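Local coordinates for protein glucose dehydrogenase (PDB 7CDY) that belongs to the glucose/sorbosone dehydrogenase family, folds as a beta-propeller and binds a calcium ion, at residues A204-E209 against D216-P221; G288-K293 against G316-E321. All blocks are in the same frame, centred on the assembly; numbering follows the deposited sequence.

In the fold
Both contacts lie in one beta-propeller. Contact 1 is a hairpin inside a single sheet. Contact 2 joins two sheets that follow each other in the chain. Their centres are about 18 Å apart, and their nearest atoms about 5 Å, so they do not touch. The segment from P265 to strand 267-273 serves both. In contact 1, H208 bonds to G269 and D216 to G266. In contact 2, the backbones of G288 and L290 pair with S268 and G266. Strand 192-198 also borders both, through G195 at H208 and Q194 beside L290 and R320. The calcium ion belongs to contact 1, where E217 binds it; Y227 is another ligand.

Contact 1. Residues A204-E209 against D216-P221; sequences AIWEHE and DELNIP. With CA (calcium ion), chain D.
The W206 indole has I220 over one face. I220 CG1 lies 3.7 Å from the centroid of the W206 five-membered ring, nearly on the ring normal, as a CH-pi contact. I220 CD1 continues over the same face near CE2. L218 CD2 approaches the six-membered part obliquely, 4.2 Å from W206 CZ3, and F272 meets the indole edge-to-face. This is a beta hairpin within a propeller blade, strands 205-210 and 216-219 running antiparallel. E207-N219 and E209-E217 are hydrogen-bonded pairs, and H208-L218 between them is a non-hydrogen-bonded pair. The H208 side chain turns away from strand 216-219, and its NE2 bonds to G269 O.

On the face opposite H208 and L218 stand four polar side chains, E207, E209, E217 and N219. The N219 amide nitrogen serves two carboxylates. N219 ND2 donates to E207 OE1 at 3.0 Å, on the syn side of that carboxylate. It also donates to E217 OE1 at 3.1 Å, here on the anti side. Both acceptors lie close to the amide plane, so the two bonds should fix the rotation of the amide. The E207 chain bends at chi2 (-95°), which brings its carboxylate alongside N219.

E217 is extended beyond CG and holds the calcium ion with both oxygens. OE1 of E217 therefore meets the metal and the N219 amide together, and N219 is a second-shell partner of the site. With CG between its backbone N and carbonyl carbon (chi1 54°), E209 runs side by side with E217, the two carboxylate planes 28° apart. E209 OE2 bonds to H190 and E209 OE1 to R191 N. Two metal-bound waters tie in further groups: one donates to E209 OE1 at 2.8 Å, the other to N219 OD1 at 2.8 Å.

Contact 2. Residues G288-K293 against G316-E321; sequences GALAQK and GERIRE
K293 and G316 are joined through a water at the exposed end of the contact. K293 NZ donates to this water at 2.7 Å, and the water donates to G316 O at 2.9 Å. The lysine chain is extended from CG to NZ, and its CD passes 3.7 Å from the same G316 O. Closer to the backbone, K293 CB rests against E317 O. The K293 chain crosses that of R318, with CG near CG.

L290 buries more area here than any other residue of the two segments. It sits against two guanidinium groups. Its CB and CD2 lie over one face of R318. Its CD1 lies over one face of R320, 3.7 Å from R320 NH1. R318 reaches its place through a bend at chi3 (47°), and R320 through bends at chi2 and chi3. Both arginines form salt bridges to D335 OD2, so one carboxylate, through one oxygen, faces two guanidinium groups and probably offsets part of their charge.

The contact joins successive blades of the beta-propeller. Strand 284-289 belongs to one sheet, and the turn after it leads on to strand 294-301 of the same sheet; strand 319-324 is an outermost strand of the next. The two segments share one direct hydrogen bond, from I319 N to A289 O at 3.2 Å. The donor stands well above the carbonyl plane, 53° out of it. On strand 319-324, R320 and E321 both face L333, a classic beta bulge.

With no side chain on G288, its CA meets I319 CG2 at 3.6 Å. I319 O is buried by the contact and has no polar partner in the model. L290 CD2 lies 3.5 Å from I319 O.

Contact 1. Residues A204-E209 against D216-P221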
# COMPACT_ATOMS: atom_id res chain seq x y z
N ALA A 204 6.76 9.89 -10.97
CA ALA A 204 7.09 8.47 -10.89
C ALA A 204 6.40 7.82 -9.70
O ALA A 204 6.29 8.40 -8.62
CB ALA A 204 8.60 8.29 -10.73
N ILE A 205 5.94 6.58 -9.90
CA ILE A 205 5.48 5.74 -8.80
C ILE A 205 6.68 5.26 -7.99
O ILE A 205 7.65 4.72 -8.54
CB ILE A 205 4.67 4.55 -9.35
CG1 ILE A 205 3.36 5.03 -9.99
CG2 ILE A 205 4.41 3.51 -8.25
CD1 ILE A 205 2.29 5.41 -8.98
N TRP A 206 6.62 5.45 -6.67
CA TRP A 206 7.56 4.87 -5.73
C TRP A 206 6.85 3.81 -4.90
O TRP A 206 5.62 3.83 -4.74
CB TRP A 206 8.15 5.93 -4.79
CG TRP A 206 9.06 6.96 -5.43
CD1 TRP A 206 9.06 7.40 -6.73
CD2 TRP A 206 10.09 7.70 -4.76
NE1 TRP A 206 10.04 8.36 -6.90
CE2 TRP A 206 10.69 8.55 -5.71
CE3 TRP A 206 10.57 7.71 -3.45
CZ2 TRP A 206 11.74 9.42 -5.38
CZ3 TRP A 206 11.62 8.57 -3.12
CH2 TRP A 206 12.18 9.42 -4.08
N GLU A 207 7.64 2.88 -4.35
CA GLU A 207 7.11 1.71 -3.67
C GLU A 207 7.99 1.40 -2.47
O GLU A 207 9.19 1.70 -2.49
CB GLU A 207 7.07 0.51 -4.64
CG GLU A 207 6.66 -0.83 -4.05
CD GLU A 207 7.84 -1.71 -3.64
OE1 GLU A 207 8.98 -1.22 -3.55
OE2 GLU A 207 7.59 -2.90 -3.36
N HIS A 208 7.41 0.80 -1.44
CA HIS A 208 8.24 0.22 -0.39
C HIS A 208 7.70 -1.14 0.02
O HIS A 208 6.55 -1.48 -0.25
CB HIS A 208 8.54 1.19 0.78
CG HIS A 208 7.38 1.51 1.66
ND1 HIS A 208 6.64 0.55 2.31
CD2 HIS A 208 6.88 2.71 2.07
CE1 HIS A 208 5.72 1.14 3.06
NE2 HIS A 208 5.85 2.44 2.93
N GLU A 209 8.56 -1.94 0.66
CA GLU A 209 8.18 -3.30 0.98
C GLU A 209 8.95 -3.79 2.20
O GLU A 209 10.06 -3.34 2.48
CB GLU A 209 8.41 -4.26 -0.20
CG GLU A 209 9.83 -4.24 -0.74
CD GLU A 209 9.95 -5.08 -2.00
OE1 GLU A 209 10.44 -6.22 -1.92
OE2 GLU A 209 9.51 -4.62 -3.07
N ASP A 216 14.04 -4.13 4.96
CA ASP A 216 12.96 -3.36 4.34
C ASP A 216 13.56 -2.42 3.29
O ASP A 216 14.71 -1.99 3.40
CB ASP A 216 12.24 -2.50 5.40
CG ASP A 216 11.38 -3.32 6.38
OD1 ASP A 216 11.37 -4.57 6.34
OD2 ASP A 216 10.71 -2.66 7.21
N GLU A 217 12.77 -2.12 2.26
CA GLU A 217 13.29 -1.42 1.08
C GLU A 217 12.32 -0.37 0.57
O GLU A 217 11.10 -0.55 0.59
CB GLU A 217 13.42 -2.35 -0.14
CG GLU A 217 14.35 -3.49 0.02
CD GLU A 217 14.44 -4.32 -1.25
OE1 GLU A 217 13.62 -4.15 -2.20
OE2 GLU A 217 15.35 -5.13 -1.32
N LEU A 218 12.91 0.69 0.02
CA LEU A 218 12.21 1.68 -0.80
C LEU A 218 12.76 1.59 -2.22
O LEU A 218 13.98 1.61 -2.41
CB LEU A 218 12.49 3.08 -0.23
CG LEU A 218 11.98 4.31 -0.98
CD1 LEU A 218 10.47 4.37 -0.93
CD2 LEU A 218 12.57 5.57 -0.39
N ASN A 219 11.87 1.46 -3.21
CA ASN A 219 12.23 1.28 -4.62
C ASN A 219 11.52 2.31 -5.50
O ASN A 219 10.45 2.81 -5.15
CB ASN A 219 11.81 -0.12 -5.11
CG ASN A 219 12.58 -1.24 -4.43
OD1 ASN A 219 13.79 -1.35 -4.62
ND2 ASN A 219 11.89 -2.09 -3.68
N ILE A 220 12.11 2.59 -6.66
CA ILE A 220 11.42 3.30 -7.74
C ILE A 220 11.25 2.31 -8.89
O ILE A 220 12.17 2.14 -9.70
CB ILE A 220 12.18 4.56 -8.19
CG1 ILE A 220 12.44 5.52 -7.02
CG2 ILE A 220 11.43 5.28 -9.32
CD1 ILE A 220 13.36 6.70 -7.38
N PRO A 221 10.12 1.62 -8.99
CA PRO A 221 10.04 0.47 -9.90
C PRO A 221 9.91 0.87 -11.36
O PRO A 221 8.99 1.59 -11.75
CB PRO A 221 8.79 -0.27 -9.43
CG PRO A 221 8.00 0.78 -8.68
CD PRO A 221 8.98 1.71 -8.07
CA CA D . 14.73 -5.87 -3.55
O HOH W 1 8.33 4.18 -11.18
O HOH W 2 12.39 -6.35 -3.91
O HOH W 3 15.20 -3.79 -4.77
O HOH W 4 14.70 -8.01 -2.45
O HOH W 5 17.04 -6.32 -3.73

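Contact 2. Residues G288-K293 against G316-E321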
# COMPACT_ATOMS: atom_id res chain seq x y z
N GLY A 288 5.16 4.92 7.54
CA GLY A 288 4.87 4.37 8.86
C GLY A 288 5.79 3.21 9.20
O GLY A 288 6.28 2.49 8.33
N ALA A 289 6.02 3.03 10.51
CA ALA A 289 6.76 1.89 11.03
C ALA A 289 5.84 1.11 11.97
O ALA A 289 5.38 1.65 12.99
CB ALA A 289 8.04 2.31 11.75
N LEU A 290 5.53 -0.14 11.60
CA LEU A 290 4.73 -1.01 12.45
C LEU A 290 5.54 -1.54 13.63
O LEU A 290 5.22 -1.28 14.79
CB LEU A 290 4.15 -2.17 11.64
CG LEU A 290 3.13 -1.79 10.56
CD1 LEU A 290 2.94 -2.96 9.59
CD2 LEU A 290 1.80 -1.40 11.18
N ALA A 291 6.62 -2.27 13.35
CA ALA A 291 7.38 -2.91 14.41
C ALA A 291 8.06 -1.89 15.31
O ALA A 291 8.10 -2.07 16.54
CB ALA A 291 8.40 -3.88 13.82
N GLN A 292 8.59 -0.81 14.74
CA GLN A 292 9.27 0.21 15.53
C GLN A 292 8.33 1.30 16.04
O GLN A 292 8.78 2.20 16.75
CB GLN A 292 10.47 0.79 14.78
CG GLN A 292 11.67 -0.15 14.80
CD GLN A 292 12.82 0.32 13.94
OE1 GLN A 292 12.86 1.48 13.51
NE2 GLN A 292 13.77 -0.58 13.67
N LYS A 293 7.04 1.23 15.71
CA LYS A 293 6.01 2.08 16.32
C LYS A 293 6.35 3.57 16.19
O LYS A 293 6.47 4.30 17.18
CB LYS A 293 5.74 1.68 17.78
CG LYS A 293 5.30 0.24 17.94
CD LYS A 293 5.11 -0.13 19.40
CE LYS A 293 4.70 -1.59 19.53
NZ LYS A 293 4.44 -1.96 20.95
N GLY A 316 4.15 4.69 21.14
CA GLY A 316 3.83 3.28 21.29
C GLY A 316 2.78 2.76 20.35
O GLY A 316 2.18 1.71 20.63
N GLU A 317 2.54 3.43 19.22
CA GLU A 317 1.52 3.03 18.26
C GLU A 317 2.16 2.53 16.97
O GLU A 317 3.08 3.15 16.43
CB GLU A 317 0.57 4.20 17.99
CG GLU A 317 -0.22 4.59 19.23
CD GLU A 317 -1.02 5.88 19.11
OE1 GLU A 317 -2.12 5.94 19.70
OE2 GLU A 317 -0.56 6.83 18.46
N ARG A 318 1.66 1.39 16.48
CA ARG A 318 2.07 0.83 15.20
C ARG A 318 1.44 1.66 14.08
O ARG A 318 0.22 1.73 13.97
CB ARG A 318 1.56 -0.60 15.12
CG ARG A 318 2.19 -1.52 16.17
CD ARG A 318 1.40 -2.81 16.32
NE ARG A 318 1.05 -3.43 15.04
CZ ARG A 318 1.87 -4.21 14.34
NH1 ARG A 318 3.10 -4.46 14.78
NH2 ARG A 318 1.47 -4.73 13.19
N ILE A 319 2.26 2.29 13.24
CA ILE A 319 1.75 3.19 12.21
C ILE A 319 1.53 2.40 10.92
O ILE A 319 2.49 1.94 10.30
CB ILE A 319 2.64 4.41 12.00
CG1 ILE A 319 2.85 5.18 13.32
CG2 ILE A 319 2.05 5.33 10.93
CD1 ILE A 319 1.56 5.51 14.07
N ARG A 320 0.26 2.25 10.54
CA ARG A 320 -0.15 1.41 9.42
C ARG A 320 -0.37 2.19 8.13
O ARG A 320 -0.14 1.65 7.04
CB ARG A 320 -1.46 0.70 9.81
CG ARG A 320 -2.28 0.08 8.68
CD ARG A 320 -1.64 -1.16 8.05
NE ARG A 320 -1.61 -2.31 8.95
CZ ARG A 320 -0.89 -3.40 8.73
NH1 ARG A 320 -0.13 -3.50 7.65
NH2 ARG A 320 -0.91 -4.39 9.60
N GLU A 321 -0.81 3.44 8.23
CA GLU A 321 -1.22 4.20 7.06
C GLU A 321 -0.77 5.64 7.24
O GLU A 321 -0.78 6.16 8.36
CB GLU A 321 -2.76 4.18 6.91
CG GLU A 321 -3.34 5.07 5.78
CD GLU A 321 -3.05 4.51 4.39
OE1 GLU A 321 -1.87 4.25 4.07
OE2 GLU A 321 -4.00 4.35 3.59
O HOH W 6 6.58 4.20 19.89
O HOH W 7 3.05 -0.25 22.54